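Local coordinates for glutathione S-transferase (Natrialba magadii ATCC 43099, PDB 6GZF), which probably acts as a Xi-class glutathione transferase of the glutathionyl-hydroquinone reductase type, at residues M154-D158 with E238-A242. Residues are numbered along the deposited sequence; the frame is centred on the assembly and turned at random.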
ATOM      1  N   MET A 154      16.024  11.019 -24.171  1.00 18.24           N
ATOM      2  CA  MET A 154      15.510   9.856 -24.886  1.00 23.15           C
ATOM      3  C   MET A 154      15.373  10.161 -26.374  1.00 23.92           C
ATOM      4  O   MET A 154      15.766   9.360 -27.222  1.00 23.79           O
ATOM      5  CB  MET A 154      14.160   9.417 -24.315  1.00 16.89           C
ATOM      6  CG  MET A 154      13.432   8.396 -25.179  1.00 15.66           C
ATOM      7  SD  MET A 154      12.055   7.577 -24.349  1.00 23.06           S
ATOM      8  CE  MET A 154      10.924   8.947 -24.121  1.00 21.19           C
ATOM      9  N   ARG A 155      14.822  11.332 -26.677  1.00 27.17           N
ATOM     10  CA  ARG A 155      14.598  11.755 -28.055  1.00 18.51           C
ATOM     11  C   ARG A 155      15.902  11.895 -28.839  1.00 18.38           C
ATOM     12  O   ARG A 155      16.016  11.390 -29.956  1.00 22.31           O
ATOM     13  CB  ARG A 155      13.830  13.079 -28.086  1.00 28.49           C
ATOM     14  CG  ARG A 155      13.671  13.677 -29.476  1.00 21.56           C
ATOM     15  CD  ARG A 155      12.901  12.747 -30.400  1.00 22.33           C
ATOM     16  NE  ARG A 155      11.563  12.459 -29.894  1.00 23.41           N
ATOM     17  CZ  ARG A 155      10.503  13.231 -30.111  1.00 37.16           C
ATOM     18  NH1 ARG A 155       9.321  12.894 -29.613  1.00 36.54           N
ATOM     19  NH2 ARG A 155      10.626  14.341 -30.824  1.00 33.83           N
ATOM     20  N   MET A 156      16.882  12.576 -28.257  1.00 17.77           N
ATOM     21  CA  MET A 156      18.141  12.809 -28.955  1.00 21.11           C
ATOM     22  C   MET A 156      18.980  11.531 -29.042  1.00 21.33           C
ATOM     23  O   MET A 156      19.757  11.359 -29.982  1.00 27.04           O
ATOM     24  CB  MET A 156      18.934  13.933 -28.283  1.00 21.26           C
ATOM     25  CG  MET A 156      19.479  13.609 -26.905  1.00 25.46           C
ATOM     26  SD  MET A 156      20.347  15.022 -26.193  1.00 29.72           S
ATOM     27  CE  MET A 156      18.974  16.063 -25.697  1.00 23.35           C
ATOM     28  N   PHE A 157      18.818  10.637 -28.070  1.00 24.55           N
ATOM     29  CA  PHE A 157      19.402   9.301 -28.163  1.00 18.84           C
ATOM     30  C   PHE A 157      18.823   8.580 -29.370  1.00 23.21           C
ATOM     31  O   PHE A 157      19.497   7.792 -30.034  1.00 20.49           O
ATOM     32  CB  PHE A 157      19.130   8.477 -26.900  1.00 21.80           C
ATOM     33  CG  PHE A 157      20.090   8.733 -25.774  1.00 22.28           C
ATOM     34  CD1 PHE A 157      20.991   9.782 -25.827  1.00 23.72           C
ATOM     35  CD2 PHE A 157      20.096   7.906 -24.661  1.00 20.71           C
ATOM     36  CE1 PHE A 157      21.873  10.008 -24.786  1.00 23.91           C
ATOM     37  CE2 PHE A 157      20.977   8.125 -23.618  1.00 19.35           C
ATOM     38  CZ  PHE A 157      21.866   9.178 -23.681  1.00 21.15           C
ATOM     39  N   ASP A 158      17.555   8.870 -29.640  1.00 26.62           N
ATOM     40  CA  ASP A 158      16.779   8.167 -30.649  1.00 22.95           C
ATOM     41  C   ASP A 158      17.049   8.667 -32.068  1.00 27.22           C
ATOM     42  O   ASP A 158      17.157   7.873 -33.001  1.00 29.00           O
ATOM     43  CB  ASP A 158      15.289   8.305 -30.321  1.00 21.71           C
ATOM     44  CG  ASP A 158      14.423   7.337 -31.096  1.00 28.66           C
ATOM     45  OD1 ASP A 158      14.947   6.314 -31.578  1.00 20.10           O
ATOM     46  OD2 ASP A 158      13.210   7.597 -31.213  1.00 26.75           O
ATOM     47  N   GLU A 238       8.894   5.637 -28.556  1.00 28.34           N
ATOM     48  CA  GLU A 238       9.230   6.299 -27.299  1.00 25.38           C
ATOM     49  C   GLU A 238       8.031   6.348 -26.362  1.00 29.11           C
ATOM     50  O   GLU A 238       8.186   6.371 -25.142  1.00 28.63           O
ATOM     51  CB  GLU A 238       9.734   7.720 -27.552  1.00 26.99           C
ATOM     52  CG  GLU A 238      10.997   7.817 -28.386  1.00 22.13           C
ATOM     53  CD  GLU A 238      11.502   9.244 -28.494  1.00 29.96           C
ATOM     54  OE1 GLU A 238      10.927  10.128 -27.824  1.00 30.02           O
ATOM     55  OE2 GLU A 238      12.470   9.485 -29.244  1.00 29.66           O
ATOM     56  N   ALA A 239       6.836   6.377 -26.947  1.00 29.87           N
ATOM     57  CA  ALA A 239       5.596   6.425 -26.182  1.00 28.70           C
ATOM     58  C   ALA A 239       5.475   5.214 -25.264  1.00 26.78           C
ATOM     59  O   ALA A 239       4.961   5.315 -24.150  1.00 30.80           O
ATOM     60  CB  ALA A 239       4.401   6.501 -27.118  1.00 26.05           C
ATOM     61  N   ASP A 240       5.959   4.071 -25.739  1.00 26.40           N
ATOM     62  CA  ASP A 240       5.918   2.841 -24.959  1.00 26.03           C
ATOM     63  C   ASP A 240       6.947   2.863 -23.833  1.00 19.76           C
ATOM     64  O   ASP A 240       6.712   2.310 -22.760  1.00 25.59           O
ATOM     65  CB  ASP A 240       6.152   1.627 -25.860  1.00 24.11           C
ATOM     66  CG  ASP A 240       5.194   1.581 -27.034  1.00 29.86           C
ATOM     67  OD1 ASP A 240       5.516   2.168 -28.089  1.00 27.26           O
ATOM     68  OD2 ASP A 240       4.115   0.966 -26.899  1.00 31.48           O
ATOM     69  N   ILE A 241       8.085   3.504 -24.086  1.00 22.07           N
ATOM     70  CA  ILE A 241       9.151   3.594 -23.094  1.00 20.26           C
ATOM     71  C   ILE A 241       8.721   4.452 -21.905  1.00 19.15           C
ATOM     72  O   ILE A 241       9.023   4.131 -20.755  1.00 19.55           O
ATOM     73  CB  ILE A 241      10.443   4.171 -23.709  1.00 16.45           C
ATOM     74  CG1 ILE A 241      10.897   3.310 -24.890  1.00 20.10           C
ATOM     75  CG2 ILE A 241      11.546   4.260 -22.663  1.00 16.62           C
ATOM     76  CD1 ILE A 241      12.240   3.708 -25.459  1.00 23.69           C
ATOM     77  N   ALA A 242       8.010   5.539 -22.190  1.00 20.34           N
ATOM     78  CA  ALA A 242       7.493   6.413 -21.145  1.00 22.88           C
ATOM     79  C   ALA A 242       6.497   5.667 -20.261  1.00 17.87           C
ATOM     80  O   ALA A 242       6.548   5.760 -19.035  1.00 18.33           O
ATOM     81  CB  ALA A 242       6.843   7.644 -21.757  1.00 18.82           C
TER
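This is a buried helix-to-helix contact across the domain interface of the GST fold, tying the last helix of the thioredoxin-like N-terminal domain (150-159) to helix 238-247 in the all-helical C-terminal domain. The two short axes run roughly antiparallel, at 144°, and come no closer than 11.7 Å, so long side chains bridge the gap. E238 does most of the reaching: its extended chain carries the carboxylate to R155, where NE of R155 donates a good hydrogen bond to OE1 of E238 at 3.2 Å and a weak one to OE2, also 3.2 Å, together forming a salt bridge. OE2 of E238 lies 2.8 Å from OD2 of D158, two like charges close together without a hydrogen bond, partly compensated by the R155 guanidinium beside E238. Next to this polar patch, M154 stretches out from the other helix, its CE 3.8 Å from CB of E238 and its SD 3.8 Å from CG2 of I241. R155 also reaches D181 of helix 177-192 through NH1, a salt bridge, and makes a cation-pi contact with Y172. T73 of helix 65-77 touches both M154 and I241, while I184 of helix 177-192 packs on E238; behind helix 150-159, M156 and F157 lean on L137 of strand 136-139.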